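PDB 2JH3: ribosomal protein S2-related protein from Deinococcus radiodurans, which binds a [4Fe-4S] cluster, resembles chelatases in fold and may act as a sirohydrochlorin ferrochelatase. Local coordinates for residues A[429-434]-A[448-453]; A[420-425]-A[455-460]; A[372-377]-A[425-430]; A[381-386]-A[437-442]; A[50-55]-A[344-349]. One frame throughout, in Å; residues are numbered along the deposited sequence.

Interaction 1: A[429-434]-A[448-453]. With SF4 (iron/sulfur cluster), chain E.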
# COMPACT_ATOMS: atom_id res chain seq x y z
N ARG A 429 10.52 -9.63 9.57
CA ARG A 429 11.90 -9.11 9.85
C ARG A 429 12.59 -9.82 10.97
O ARG A 429 12.62 -9.38 12.11
CB ARG A 429 11.88 -7.58 9.99
CG ARG A 429 10.94 -7.01 11.02
CD ARG A 429 10.85 -5.50 10.81
NE ARG A 429 10.00 -4.78 11.77
CZ ARG A 429 8.68 -4.66 11.64
NH1 ARG A 429 8.01 -3.93 12.52
NH2 ARG A 429 8.02 -5.22 10.62
N LEU A 430 13.23 -10.92 10.63
CA LEU A 430 13.99 -11.73 11.57
C LEU A 430 15.12 -10.93 12.23
O LEU A 430 15.49 -11.15 13.40
CB LEU A 430 14.61 -12.87 10.81
CG LEU A 430 13.96 -14.25 10.82
CD1 LEU A 430 12.47 -14.33 11.11
CD2 LEU A 430 14.45 -15.05 9.63
N TRP A 431 15.64 -9.99 11.47
CA TRP A 431 16.79 -9.20 11.86
C TRP A 431 16.40 -8.21 12.95
O TRP A 431 17.26 -7.59 13.56
CB TRP A 431 17.37 -8.46 10.65
CG TRP A 431 16.36 -7.55 9.88
CD1 TRP A 431 15.66 -7.91 8.77
CD2 TRP A 431 15.99 -6.20 10.16
NE1 TRP A 431 14.83 -6.91 8.37
CE2 TRP A 431 15.04 -5.82 9.18
CE3 TRP A 431 16.38 -5.25 11.13
CZ2 TRP A 431 14.44 -4.56 9.15
CZ3 TRP A 431 15.82 -3.97 11.05
CH2 TRP A 431 14.87 -3.64 10.09
N ALA A 432 15.10 -7.94 13.10
CA ALA A 432 14.60 -7.02 14.11
C ALA A 432 14.00 -7.78 15.33
O ALA A 432 13.30 -7.21 16.13
CB ALA A 432 13.59 -6.10 13.48
N GLY A 433 14.22 -9.09 15.40
CA GLY A 433 13.68 -9.91 16.50
C GLY A 433 12.25 -10.39 16.32
O GLY A 433 11.67 -11.01 17.20
N HIS A 434 11.68 -10.14 15.16
CA HIS A 434 10.37 -10.72 14.88
C HIS A 434 10.58 -12.17 14.56
O HIS A 434 11.51 -12.53 13.89
CB HIS A 434 9.72 -9.98 13.73
CG HIS A 434 9.22 -8.61 14.07
ND1 HIS A 434 8.05 -8.11 13.57
CD2 HIS A 434 9.73 -7.65 14.90
CE1 HIS A 434 7.83 -6.90 14.09
NE2 HIS A 434 8.84 -6.60 14.90
N LEU A 448 6.95 -15.68 5.10
CA LEU A 448 8.19 -15.53 4.38
C LEU A 448 9.20 -14.81 5.24
O LEU A 448 8.86 -13.82 5.82
CB LEU A 448 7.94 -14.69 3.13
CG LEU A 448 7.11 -15.17 1.95
CD1 LEU A 448 5.68 -15.23 2.24
CD2 LEU A 448 7.26 -14.20 0.85
N PRO A 449 10.39 -15.33 5.37
CA PRO A 449 11.40 -14.54 6.15
C PRO A 449 12.10 -13.39 5.47
O PRO A 449 12.35 -13.41 4.26
CB PRO A 449 12.42 -15.60 6.54
CG PRO A 449 12.33 -16.67 5.44
CD PRO A 449 10.92 -16.65 4.93
N CYS A 450 12.45 -12.38 6.27
CA CYS A 450 13.28 -11.26 5.86
C CYS A 450 14.57 -11.36 6.68
O CYS A 450 14.53 -11.30 7.93
CB CYS A 450 12.66 -9.89 6.08
SG CYS A 450 13.82 -8.59 5.58
N ALA A 451 15.71 -11.56 5.98
CA ALA A 451 16.96 -11.83 6.64
C ALA A 451 17.79 -10.56 6.83
O ALA A 451 18.83 -10.59 7.51
CB ALA A 451 17.77 -12.90 5.83
N GLU A 452 17.35 -9.44 6.23
CA GLU A 452 18.21 -8.22 6.23
C GLU A 452 17.36 -7.03 5.74
O GLU A 452 16.54 -7.17 4.80
CB GLU A 452 19.48 -8.39 5.35
CG GLU A 452 20.43 -7.21 5.55
CD GLU A 452 21.73 -7.33 4.85
OE1 GLU A 452 21.90 -8.28 4.09
OE2 GLU A 452 22.57 -6.49 5.12
N ALA A 453 17.54 -5.88 6.38
CA ALA A 453 16.97 -4.68 5.93
C ALA A 453 17.31 -4.41 4.48
O ALA A 453 18.48 -4.38 4.09
CB ALA A 453 17.35 -3.53 6.82
FE1 SF4 E . 12.49 -6.91 4.84
FE2 SF4 E . 12.31 -4.74 3.22
FE3 SF4 E . 10.24 -6.46 3.46
FE4 SF4 E . 10.89 -4.81 5.54
S1 SF4 E . 10.11 -4.13 3.46
S2 SF4 E . 10.41 -7.06 5.72
S3 SF4 E . 13.21 -4.78 5.37
S4 SF4 E . 12.26 -6.94 2.47
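Trp431 fills the angle between the [4Fe-4S] cluster and the chain that leaves Cys450. Its CB lies near the carbonyl of Ala451, and CG takes the crowded position between the backbone N and the carbonyl carbon (chi1 56°), which turns the indole in over 450-453. Trp431 CD1 comes to 3.4 Å from Glu452 N. Trp431 NE1 lies 3.4 Å from Cys450 SG, the sulfur sitting in the ring plane at the edge. Farther out, Trp431 CZ2 meets both Ala453 CB, which makes a CH-pi contact over the six-membered ring, and sulfide S3 of the cluster, 4.0 Å away. The other face carries Arg429 CB and Ala432 CB. In the backbone, Arg429 and Cys450 form a parallel bridge, and Leu430 N donates to Cys450 O (3.0 Å). An alanine in place of Trp431 would probably leave the Cys450 thiolate and S3 less shielded. Cys450 SG binds FE1 at 2.3 Å; the thiolate is met by the N-H edge of the indole and by a weak bond from Glu452 N, polar contacts that may temper its charge.

Interaction 2: A[420-425]-A[455-460]. With SF4 (iron/sulfur cluster), chain E.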
# COMPACT_ATOMS: atom_id res chain seq x y z
N GLN A 420 6.24 1.08 9.68
CA GLN A 420 5.51 1.77 8.60
C GLN A 420 5.83 1.21 7.22
O GLN A 420 4.91 0.99 6.42
CB GLN A 420 5.78 3.26 8.62
CG GLN A 420 5.19 4.03 9.84
CD GLN A 420 3.66 3.77 10.14
OE1 GLN A 420 2.80 3.98 9.29
NE2 GLN A 420 3.37 3.27 11.40
N VAL A 421 7.10 0.99 6.93
CA VAL A 421 7.52 0.47 5.61
C VAL A 421 7.21 -1.02 5.42
O VAL A 421 6.56 -1.42 4.47
CB VAL A 421 9.00 0.62 5.48
CG1 VAL A 421 9.57 -0.14 4.25
CG2 VAL A 421 9.29 2.11 5.31
N CYS A 422 7.60 -1.80 6.39
CA CYS A 422 7.48 -3.24 6.30
C CYS A 422 6.03 -3.76 6.33
O CYS A 422 5.75 -4.91 5.94
CB CYS A 422 8.27 -3.91 7.40
SG CYS A 422 10.04 -3.58 7.36
N ALA A 423 5.10 -2.90 6.77
CA ALA A 423 3.67 -3.23 6.69
C ALA A 423 3.18 -3.54 5.32
O ALA A 423 2.14 -4.22 5.15
CB ALA A 423 2.87 -2.14 7.31
N SER A 424 3.87 -3.02 4.31
CA SER A 424 3.55 -3.33 2.93
C SER A 424 4.06 -4.67 2.45
O SER A 424 3.67 -5.14 1.35
CB SER A 424 4.08 -2.22 2.03
OG SER A 424 3.27 -1.05 2.16
N CYS A 425 4.94 -5.28 3.23
CA CYS A 425 5.70 -6.43 2.82
C CYS A 425 5.10 -7.74 3.33
O CYS A 425 4.60 -7.78 4.46
CB CYS A 425 7.12 -6.30 3.40
SG CYS A 425 8.35 -7.35 2.57
N THR A 455 16.90 -2.16 0.55
CA THR A 455 17.26 -0.79 0.13
C THR A 455 16.10 0.18 0.29
O THR A 455 16.33 1.34 0.53
CB THR A 455 17.85 -0.68 -1.31
OG1 THR A 455 16.93 -1.21 -2.22
CG2 THR A 455 19.17 -1.46 -1.40
N VAL A 456 14.86 -0.30 0.21
CA VAL A 456 13.70 0.59 0.34
C VAL A 456 13.57 1.08 1.80
O VAL A 456 13.31 2.30 2.05
CB VAL A 456 12.43 -0.06 -0.20
CG1 VAL A 456 11.15 0.71 0.22
CG2 VAL A 456 12.48 -0.11 -1.75
N LEU A 457 13.78 0.18 2.77
CA LEU A 457 13.76 0.54 4.17
C LEU A 457 14.94 1.44 4.54
O LEU A 457 14.75 2.40 5.29
CB LEU A 457 13.79 -0.71 5.07
CG LEU A 457 13.93 -0.46 6.59
CD1 LEU A 457 12.76 0.42 7.07
CD2 LEU A 457 13.88 -1.76 7.37
N LEU A 458 16.14 1.16 3.99
CA LEU A 458 17.31 2.03 4.25
C LEU A 458 17.04 3.45 3.76
O LEU A 458 17.33 4.43 4.45
CB LEU A 458 18.55 1.51 3.53
CG LEU A 458 19.11 0.23 4.07
CD1 LEU A 458 20.03 -0.45 3.09
CD2 LEU A 458 19.84 0.47 5.35
N ALA A 459 16.49 3.60 2.58
CA ALA A 459 16.15 4.97 2.10
C ALA A 459 15.07 5.69 2.95
O ALA A 459 15.09 6.93 3.14
CB ALA A 459 15.67 4.86 0.65
N ALA A 460 14.11 4.93 3.44
CA ALA A 460 13.05 5.50 4.32
C ALA A 460 13.66 5.96 5.67
O ALA A 460 13.26 7.01 6.23
CB ALA A 460 11.93 4.48 4.54
FE1 SF4 E . 12.49 -6.91 4.84
FE2 SF4 E . 12.31 -4.74 3.22
FE3 SF4 E . 10.24 -6.46 3.46
FE4 SF4 E . 10.89 -4.81 5.54
S1 SF4 E . 10.11 -4.13 3.46
S2 SF4 E . 10.41 -7.06 5.72
S3 SF4 E . 13.21 -4.78 5.37
S4 SF4 E . 12.26 -6.94 2.47
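The last turn of helix 411-422 comes up to the first turns of helix 455-467, closest at Val421 and Leu457 with 6.4 Å between their CA atoms, and then runs into a type I turn from Cys422 to Cys425. Val421 carries the contact with its two branches. Val421 CG2, anti to the carbonyl carbon, presses on Ala460 CB at 3.6 Å, while CG1, anti to the backbone N, faces Val456 CG1 and sulfide S1 of the cluster. Between them, Val421 CB meets Leu457 CD1 at 4.1 Å. The second branch, Leu457 CD2, lies 3.7 Å from sulfide S3 and also approaches Cys422 SG. No hydrogen bond joins the two segments, so the fit is apolar. Cys422 SG binds FE4 (2.4 Å) and Cys425 SG binds FE3 (2.3 Å); the turn, closed by Cys425 N to Cys422 O, brings both thiolates to one side of the cluster. A CX2C pair (Cys422, Cys425) and a CX3C pair (Cys450, Cys454) form the four-cysteine [4Fe-4S] site of this domain.

Interaction 3: A[372-377]-A[425-430]. With SF4 (iron/sulfur cluster), chain E.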
# COMPACT_ATOMS: atom_id res chain seq x y z
N TYR A 372 9.57 -13.98 -7.44
CA TYR A 372 9.81 -13.77 -6.02
C TYR A 372 11.27 -14.15 -5.64
O TYR A 372 11.51 -15.17 -5.01
CB TYR A 372 8.84 -14.61 -5.16
CG TYR A 372 7.40 -14.14 -4.94
CD1 TYR A 372 7.12 -12.88 -4.39
CD2 TYR A 372 6.33 -14.98 -5.18
CE1 TYR A 372 5.86 -12.48 -4.14
CE2 TYR A 372 5.01 -14.58 -4.94
CZ TYR A 372 4.79 -13.33 -4.34
OH TYR A 372 3.51 -12.81 -4.07
N PRO A 373 12.23 -13.31 -5.99
CA PRO A 373 13.66 -13.58 -5.73
C PRO A 373 13.99 -13.93 -4.31
O PRO A 373 13.57 -13.25 -3.41
CB PRO A 373 14.32 -12.26 -6.07
CG PRO A 373 13.45 -11.65 -6.96
CD PRO A 373 12.08 -12.02 -6.67
N ALA A 374 14.70 -15.06 -4.15
CA ALA A 374 15.26 -15.55 -2.90
C ALA A 374 14.27 -16.11 -1.91
O ALA A 374 14.70 -16.66 -0.93
CB ALA A 374 16.18 -14.48 -2.20
N VAL A 375 12.98 -16.04 -2.21
CA VAL A 375 11.97 -16.48 -1.30
C VAL A 375 12.04 -18.00 -1.09
O VAL A 375 11.87 -18.48 -0.00
CB VAL A 375 10.57 -15.96 -1.78
CG1 VAL A 375 9.47 -16.62 -1.04
CG2 VAL A 375 10.46 -14.45 -1.61
N ILE A 376 12.19 -18.78 -2.16
CA ILE A 376 12.21 -20.24 -2.01
C ILE A 376 13.39 -20.75 -1.12
O ILE A 376 13.19 -21.49 -0.16
CB ILE A 376 12.24 -20.95 -3.43
CG1 ILE A 376 10.89 -20.85 -4.16
CG2 ILE A 376 12.76 -22.37 -3.29
CD1 ILE A 376 9.77 -20.95 -3.43
N GLU A 377 14.57 -20.23 -1.40
CA GLU A 377 15.80 -20.59 -0.74
C GLU A 377 15.81 -20.14 0.73
O GLU A 377 16.28 -20.86 1.62
CB GLU A 377 16.93 -19.88 -1.51
CG GLU A 377 17.16 -20.37 -2.98
CD GLU A 377 16.49 -19.54 -4.05
OE1 GLU A 377 15.60 -18.77 -3.73
OE2 GLU A 377 16.82 -19.71 -5.24
N CYS A 425 4.94 -5.28 3.23
CA CYS A 425 5.70 -6.43 2.82
C CYS A 425 5.10 -7.74 3.33
O CYS A 425 4.60 -7.78 4.46
CB CYS A 425 7.12 -6.30 3.40
SG CYS A 425 8.35 -7.35 2.57
N LEU A 426 5.18 -8.80 2.57
CA LEU A 426 4.86 -10.17 3.08
C LEU A 426 5.79 -10.75 4.15
O LEU A 426 5.46 -11.67 4.94
CB LEU A 426 4.84 -11.13 1.91
CG LEU A 426 3.56 -11.46 1.07
CD1 LEU A 426 2.40 -10.66 1.33
CD2 LEU A 426 3.81 -11.74 -0.45
N ARG A 427 7.02 -10.29 4.12
CA ARG A 427 8.07 -10.89 4.93
C ARG A 427 7.99 -10.47 6.38
O ARG A 427 7.31 -9.48 6.73
CB ARG A 427 9.44 -10.51 4.34
CG ARG A 427 9.72 -11.16 3.03
CD ARG A 427 11.13 -10.80 2.61
NE ARG A 427 11.76 -11.66 1.57
CZ ARG A 427 12.16 -11.32 0.35
NH1 ARG A 427 12.86 -12.17 -0.37
NH2 ARG A 427 11.99 -10.08 -0.11
N THR A 428 8.66 -11.28 7.22
CA THR A 428 8.79 -11.10 8.68
C THR A 428 10.28 -10.81 8.99
O THR A 428 11.14 -11.62 8.68
CB THR A 428 8.36 -12.41 9.44
OG1 THR A 428 6.96 -12.66 9.24
CG2 THR A 428 8.55 -12.26 10.96
N ARG A 429 10.52 -9.63 9.57
CA ARG A 429 11.90 -9.11 9.85
C ARG A 429 12.59 -9.82 10.97
O ARG A 429 12.62 -9.38 12.11
CB ARG A 429 11.88 -7.58 9.99
CG ARG A 429 10.94 -7.01 11.02
CD ARG A 429 10.85 -5.50 10.81
NE ARG A 429 10.00 -4.78 11.77
CZ ARG A 429 8.68 -4.66 11.64
NH1 ARG A 429 8.01 -3.93 12.52
NH2 ARG A 429 8.02 -5.22 10.62
N LEU A 430 13.23 -10.92 10.63
CA LEU A 430 13.99 -11.73 11.57
C LEU A 430 15.12 -10.93 12.23
O LEU A 430 15.49 -11.15 13.40
CB LEU A 430 14.61 -12.87 10.81
CG LEU A 430 13.96 -14.25 10.82
CD1 LEU A 430 12.47 -14.33 11.11
CD2 LEU A 430 14.45 -15.05 9.63
FE1 SF4 E . 12.49 -6.91 4.84
FE2 SF4 E . 12.31 -4.74 3.22
FE3 SF4 E . 10.24 -6.46 3.46
FE4 SF4 E . 10.89 -4.81 5.54
S1 SF4 E . 10.11 -4.13 3.46
S2 SF4 E . 10.41 -7.06 5.72
S3 SF4 E . 13.21 -4.78 5.37
S4 SF4 E . 12.26 -6.94 2.47
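Segment 372-377 leaves one helix at Tyr372, turns through Pro373 and Ala374, the N-cap position, and enters helix 375-383; segment 425-430 passes from Cys425 into strand 427-429. The backbones stay well apart, Val375 and Arg427 being the nearest pair with their CA atoms 9.2 Å from each other, so side chains bridge the gap. In Arg427, CG is anti to the carbonyl carbon (chi1 -70°) and the chain runs extended from CG to NE, passing the cluster: Arg427 CB lies 3.8 Å from sulfide S2 and Arg427 CD 4.0 Å from S4. At the tip, Arg427 NH1 makes a weak bond to Pro373 O (3.3 Å, 133°), which lies near the guanidinium plane at its edge. Val375 CG2 packs obliquely against Arg427 NH1 at 3.5 Å. NH2 forms a salt bridge with Glu52, while NE has a weak bond to Pro449 O. Nearby, Leu426 CD2 meets Tyr372 OH at 3.8 Å, the side chains crossing at about a right angle; that hydroxyl is hydrogen-bonded to Glu296 N. A leucine at Arg427, without the guanidinium, would probably loosen the link between the cluster, the 372-375 turn and Glu52. Arg427 N also donates to Cys425 SG (3.6 Å, 162°). The guanidinium lies near S4, though Glu52 offsets much of its charge; with the N-H on the Cys425 thiolate it may help to offset negative charge on the cluster.

Interaction 4: A[381-386]-A[437-442]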
# COMPACT_ATOMS: atom_id res chain seq x y z
N ALA A 381 15.63 -22.58 4.00
CA ALA A 381 16.67 -22.45 5.01
C ALA A 381 16.11 -22.15 6.41
O ALA A 381 16.58 -22.68 7.41
CB ALA A 381 17.58 -21.39 4.60
N HIS A 382 15.09 -21.31 6.48
CA HIS A 382 14.48 -21.01 7.76
C HIS A 382 13.81 -22.23 8.39
O HIS A 382 14.05 -22.47 9.55
CB HIS A 382 13.52 -19.82 7.63
CG HIS A 382 13.04 -19.33 8.95
ND1 HIS A 382 13.89 -18.89 9.94
CD2 HIS A 382 11.80 -19.13 9.42
CE1 HIS A 382 13.19 -18.45 10.96
NE2 HIS A 382 11.91 -18.59 10.68
N GLU A 383 13.06 -23.02 7.63
CA GLU A 383 12.45 -24.27 8.10
C GLU A 383 13.48 -25.33 8.62
O GLU A 383 13.20 -26.10 9.56
CB GLU A 383 11.64 -24.89 6.98
CG GLU A 383 10.36 -24.27 6.65
CD GLU A 383 9.23 -24.30 7.72
OE1 GLU A 383 9.38 -24.78 8.86
OE2 GLU A 383 8.17 -23.76 7.38
N HIS A 384 14.65 -25.34 8.01
CA HIS A 384 15.78 -26.11 8.46
C HIS A 384 16.60 -25.42 9.52
O HIS A 384 17.72 -25.81 9.79
CB HIS A 384 16.69 -26.45 7.28
CG HIS A 384 16.33 -27.72 6.60
ND1 HIS A 384 15.78 -28.78 7.29
CD2 HIS A 384 16.44 -28.11 5.32
CE1 HIS A 384 15.54 -29.77 6.44
NE2 HIS A 384 15.93 -29.39 5.23
N ARG A 385 16.07 -24.35 10.08
CA ARG A 385 16.68 -23.65 11.21
C ARG A 385 18.09 -23.13 10.91
O ARG A 385 18.96 -23.13 11.74
CB ARG A 385 16.62 -24.56 12.50
CG ARG A 385 15.18 -24.91 12.96
CD ARG A 385 15.08 -26.31 13.61
NE ARG A 385 15.94 -26.50 14.81
CZ ARG A 385 15.63 -27.17 15.93
NH1 ARG A 385 14.43 -27.74 16.14
NH2 ARG A 385 16.52 -27.26 16.91
N ARG A 386 18.34 -22.66 9.71
CA ARG A 386 19.69 -22.17 9.44
C ARG A 386 19.73 -20.95 8.54
O ARG A 386 20.68 -20.76 7.80
CB ARG A 386 20.53 -23.30 8.84
CG ARG A 386 20.17 -23.71 7.44
CD ARG A 386 20.47 -25.16 7.23
NE ARG A 386 20.33 -25.55 5.83
CZ ARG A 386 20.14 -26.81 5.42
NH1 ARG A 386 20.05 -27.85 6.29
NH2 ARG A 386 20.02 -27.03 4.11
N GLY A 437 7.23 -18.73 12.72
CA GLY A 437 7.17 -20.10 13.14
C GLY A 437 6.92 -21.09 12.02
O GLY A 437 7.27 -22.29 12.18
N GLN A 438 6.28 -20.64 10.95
CA GLN A 438 5.84 -21.47 9.81
C GLN A 438 6.00 -20.67 8.52
O GLN A 438 5.60 -19.49 8.46
CB GLN A 438 4.40 -21.82 9.95
CG GLN A 438 4.06 -22.88 11.04
CD GLN A 438 2.58 -22.97 11.28
OE1 GLN A 438 1.94 -22.01 11.78
NE2 GLN A 438 2.00 -24.12 10.94
N THR A 439 6.59 -21.29 7.50
CA THR A 439 6.74 -20.66 6.21
C THR A 439 5.80 -21.24 5.17
O THR A 439 5.02 -22.15 5.43
CB THR A 439 8.13 -20.77 5.61
OG1 THR A 439 8.32 -22.11 5.15
CG2 THR A 439 9.22 -20.37 6.58
N ILE A 440 5.93 -20.73 3.93
CA ILE A 440 5.27 -21.34 2.81
C ILE A 440 5.38 -22.82 2.74
O ILE A 440 4.39 -23.50 2.31
CB ILE A 440 5.78 -20.72 1.45
CG1 ILE A 440 7.27 -20.92 1.28
CG2 ILE A 440 5.30 -19.26 1.43
CD1 ILE A 440 7.77 -20.45 -0.14
N PHE A 441 6.53 -23.33 3.13
CA PHE A 441 6.72 -24.79 3.14
C PHE A 441 5.95 -25.57 4.21
O PHE A 441 5.75 -26.82 4.07
CB PHE A 441 8.20 -25.12 3.19
CG PHE A 441 8.91 -24.79 1.91
CD1 PHE A 441 8.51 -25.36 0.71
CD2 PHE A 441 9.93 -23.94 1.90
CE1 PHE A 441 9.12 -25.02 -0.46
CE2 PHE A 441 10.54 -23.58 0.71
CZ PHE A 441 10.15 -24.12 -0.45
N SER A 442 5.46 -24.88 5.24
CA SER A 442 4.50 -25.45 6.19
C SER A 442 3.04 -25.15 5.82
O SER A 442 2.15 -25.28 6.66
CB SER A 442 4.71 -24.95 7.61
OG SER A 442 6.04 -25.25 7.99
O HOH W 1 7.62 -24.73 10.87
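The imidazole of His382 turns an edge to segment 437-442, with Thr439 CG2 lying 4.0 Å from His382 CD2 near the ring plane; its NE2 is hydrogen-bonded to Leu436 O, which fixes how the ring is turned. One face of the Phe441 ring is overlain by Ile440 CG1 from the neighbouring position, while Phe441 CB approaches Glu383 CG. The carboxylate of Glu383 is the third flat group and carries most of the contact. Its chain bends at chi2 (-65°), so that it reaches the loop tip to tip with Thr439. Three donors converge on OE2. Thr439 OG1 donates to the anti lone pair of Glu383 OE2 (2.8 Å), whereas Thr439 N (2.9 Å) and Ser442 OG (2.7 Å) both meet Glu383 OE2 from above the carboxylate plane. Such a cluster of donors would probably favour the ionised form. The loop is wound into an ST turn, in which Thr439 OG1 also accepts from Phe441 N at 3.0 Å, and helix 375-383 ends in a Schellman motif with Arg385 at the C-prime position. Thr439 OG1 therefore donates to the glutamate and accepts from its own turn, held in the crowded position between backbone N and carbonyl carbon. The other carboxylate oxygen, Glu383 OE1, takes a bond from a water 2.7 Å away that also donates to Gly437 O.

Interaction 5: A[50-55]-A[344-349]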
# COMPACT_ATOMS: atom_id res chain seq x y z
N GLN A 50 19.79 -1.74 -6.53
CA GLN A 50 18.66 -0.98 -6.00
C GLN A 50 17.30 -1.69 -6.13
O GLN A 50 16.24 -1.06 -5.92
CB GLN A 50 18.62 0.38 -6.68
CG GLN A 50 19.78 1.19 -6.34
CD GLN A 50 19.79 1.54 -4.89
OE1 GLN A 50 18.78 2.04 -4.38
NE2 GLN A 50 20.88 1.26 -4.20
N GLN A 51 17.29 -2.97 -6.48
CA GLN A 51 16.05 -3.75 -6.53
C GLN A 51 16.30 -5.22 -6.43
O GLN A 51 17.46 -5.64 -6.46
CB GLN A 51 15.21 -3.43 -7.79
CG GLN A 51 15.86 -3.88 -9.11
CD GLN A 51 15.08 -3.37 -10.30
OE1 GLN A 51 15.01 -2.20 -10.58
NE2 GLN A 51 14.50 -4.29 -11.02
N GLU A 52 15.24 -6.00 -6.22
CA GLU A 52 15.35 -7.46 -6.17
C GLU A 52 15.40 -8.03 -7.60
O GLU A 52 14.70 -7.51 -8.48
CB GLU A 52 14.19 -8.07 -5.42
CG GLU A 52 14.16 -7.72 -3.95
CD GLU A 52 13.17 -8.61 -3.19
OE1 GLU A 52 12.01 -8.87 -3.69
OE2 GLU A 52 13.61 -9.10 -2.12
N PRO A 53 16.16 -9.13 -7.83
CA PRO A 53 17.06 -9.82 -6.91
C PRO A 53 18.19 -8.92 -6.53
O PRO A 53 18.78 -8.29 -7.43
CB PRO A 53 17.65 -10.98 -7.75
CG PRO A 53 16.90 -11.04 -9.01
CD PRO A 53 16.14 -9.74 -9.16
N GLY A 54 18.48 -8.82 -5.25
CA GLY A 54 19.42 -7.86 -4.74
C GLY A 54 20.81 -8.50 -4.65
O GLY A 54 20.96 -9.73 -4.74
N LEU A 55 21.82 -7.66 -4.46
CA LEU A 55 23.22 -8.14 -4.32
C LEU A 55 23.42 -9.07 -3.12
O LEU A 55 24.29 -9.96 -3.15
CB LEU A 55 24.18 -6.95 -4.19
CG LEU A 55 24.19 -5.98 -5.40
CD1 LEU A 55 25.10 -4.80 -5.08
CD2 LEU A 55 24.56 -6.69 -6.65
N PRO A 344 10.19 -2.58 -6.61
CA PRO A 344 11.59 -2.98 -6.37
C PRO A 344 11.74 -4.11 -5.38
O PRO A 344 12.67 -4.91 -5.47
CB PRO A 344 12.22 -1.70 -5.89
CG PRO A 344 11.16 -0.94 -5.29
CD PRO A 344 9.93 -1.24 -6.05
N ILE A 345 10.77 -4.22 -4.46
CA ILE A 345 10.71 -5.28 -3.51
C ILE A 345 9.50 -6.16 -3.84
O ILE A 345 8.36 -5.74 -3.64
CB ILE A 345 10.59 -4.74 -2.03
CG1 ILE A 345 11.71 -3.76 -1.67
CG2 ILE A 345 10.60 -5.92 -1.09
CD1 ILE A 345 13.14 -4.23 -1.83
N ARG A 346 9.76 -7.37 -4.35
CA ARG A 346 8.71 -8.16 -5.01
C ARG A 346 7.83 -8.88 -4.02
O ARG A 346 6.81 -9.42 -4.39
CB ARG A 346 9.38 -9.11 -6.03
CG ARG A 346 9.66 -8.41 -7.39
CD ARG A 346 10.46 -9.20 -8.40
NE ARG A 346 10.22 -8.71 -9.75
CZ ARG A 346 9.18 -8.99 -10.51
NH1 ARG A 346 9.09 -8.43 -11.71
NH2 ARG A 346 8.30 -9.94 -10.18
N THR A 347 8.24 -8.99 -2.76
CA THR A 347 7.38 -9.51 -1.69
C THR A 347 6.37 -8.48 -1.08
O THR A 347 5.68 -8.81 -0.15
CB THR A 347 8.19 -10.04 -0.55
OG1 THR A 347 9.22 -9.13 -0.14
CG2 THR A 347 8.84 -11.34 -0.99
N TRP A 348 6.33 -7.28 -1.62
CA TRP A 348 5.30 -6.33 -1.24
C TRP A 348 3.96 -6.84 -1.68
O TRP A 348 3.84 -7.51 -2.71
CB TRP A 348 5.61 -4.90 -1.74
CG TRP A 348 6.50 -4.21 -0.81
CD1 TRP A 348 7.48 -4.79 -0.03
CD2 TRP A 348 6.59 -2.82 -0.57
NE1 TRP A 348 8.11 -3.85 0.71
CE2 TRP A 348 7.56 -2.63 0.43
CE3 TRP A 348 5.84 -1.71 -1.00
CZ2 TRP A 348 7.89 -1.36 0.92
CZ3 TRP A 348 6.13 -0.47 -0.49
CH2 TRP A 348 7.13 -0.29 0.47
N ARG A 349 2.95 -6.63 -0.83
CA ARG A 349 1.56 -7.05 -1.08
C ARG A 349 0.89 -6.17 -2.14
O ARG A 349 -0.22 -5.56 -1.94
CB ARG A 349 0.81 -7.06 0.24
CG ARG A 349 -0.39 -8.08 0.31
CD ARG A 349 -1.46 -7.66 1.33
NE ARG A 349 -0.83 -7.64 2.67
CZ ARG A 349 -1.49 -7.51 3.82
NH1 ARG A 349 -2.78 -7.37 3.81
NH2 ARG A 349 -0.84 -7.48 4.96
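Glu52 grips segment 344-349 twice, once with its backbone and once with its carboxylate. Glu52 N donates to Pro344 O at 2.9 Å, nearly straight (168°) and in the carbonyl plane. In return Arg346 N donates to Glu52 OE1 (2.8 Å), meeting that oxygen from above the carboxylate plane. The side chain reaches it by running extended beyond CG, with Glu52 CB and Glu52 CG both 3.5 Å from Pro344 O, and Glu52 OE1 comes to rest 3.5 Å from Arg346 CB. Next to this pair, Gln51 CB packs on Pro344 CB at 3.9 Å. The guanidinium of Arg346 is not the partner of Glu52: it is bound by Arg331 O, Thr334 and Leu371 O. Further out, Glu52 OE2 is held by a salt bridge from Arg427 and a hydrogen bond from Gln57, so the carboxylate is fixed at both oxygens, and Gln51 OE1 is bound by Ser13 N and Trp342. The type I turn from Ile345 to Trp348 runs beside the cluster, with Ile345 and Trp348 both near it. The contact thus joins the CbiX-family loop after strand 43-48 to the stabilising-family loop before strand 355-359, with Pro344, Ile345 and Trp348 resting on Val456 of helix 455-467.

Overall arrangement
Interactions 1, 2 and 3 surround the cluster and supply three of its four cysteine ligands, with Cys454 as the fourth; their centres lie about 9 to 13 Å apart. Interactions 1 and 3 share Arg429 and Leu430 and meet in the two-stranded parallel sheet, whereas Trp431 CZ2 of interaction 1 touches Leu457 CD2 of interaction 2 at 3.4 Å. Interaction 5 backs this site: the salt bridge from Arg427 NH2 to Glu52 OE2 (2.8 Å) ties it to interaction 3, and Ile345 packs on Val456 of interaction 2. Interaction 4 stands farther off, its His382 side chain about 13 Å from the cluster, yet it shares helix 375-383 with interaction 3.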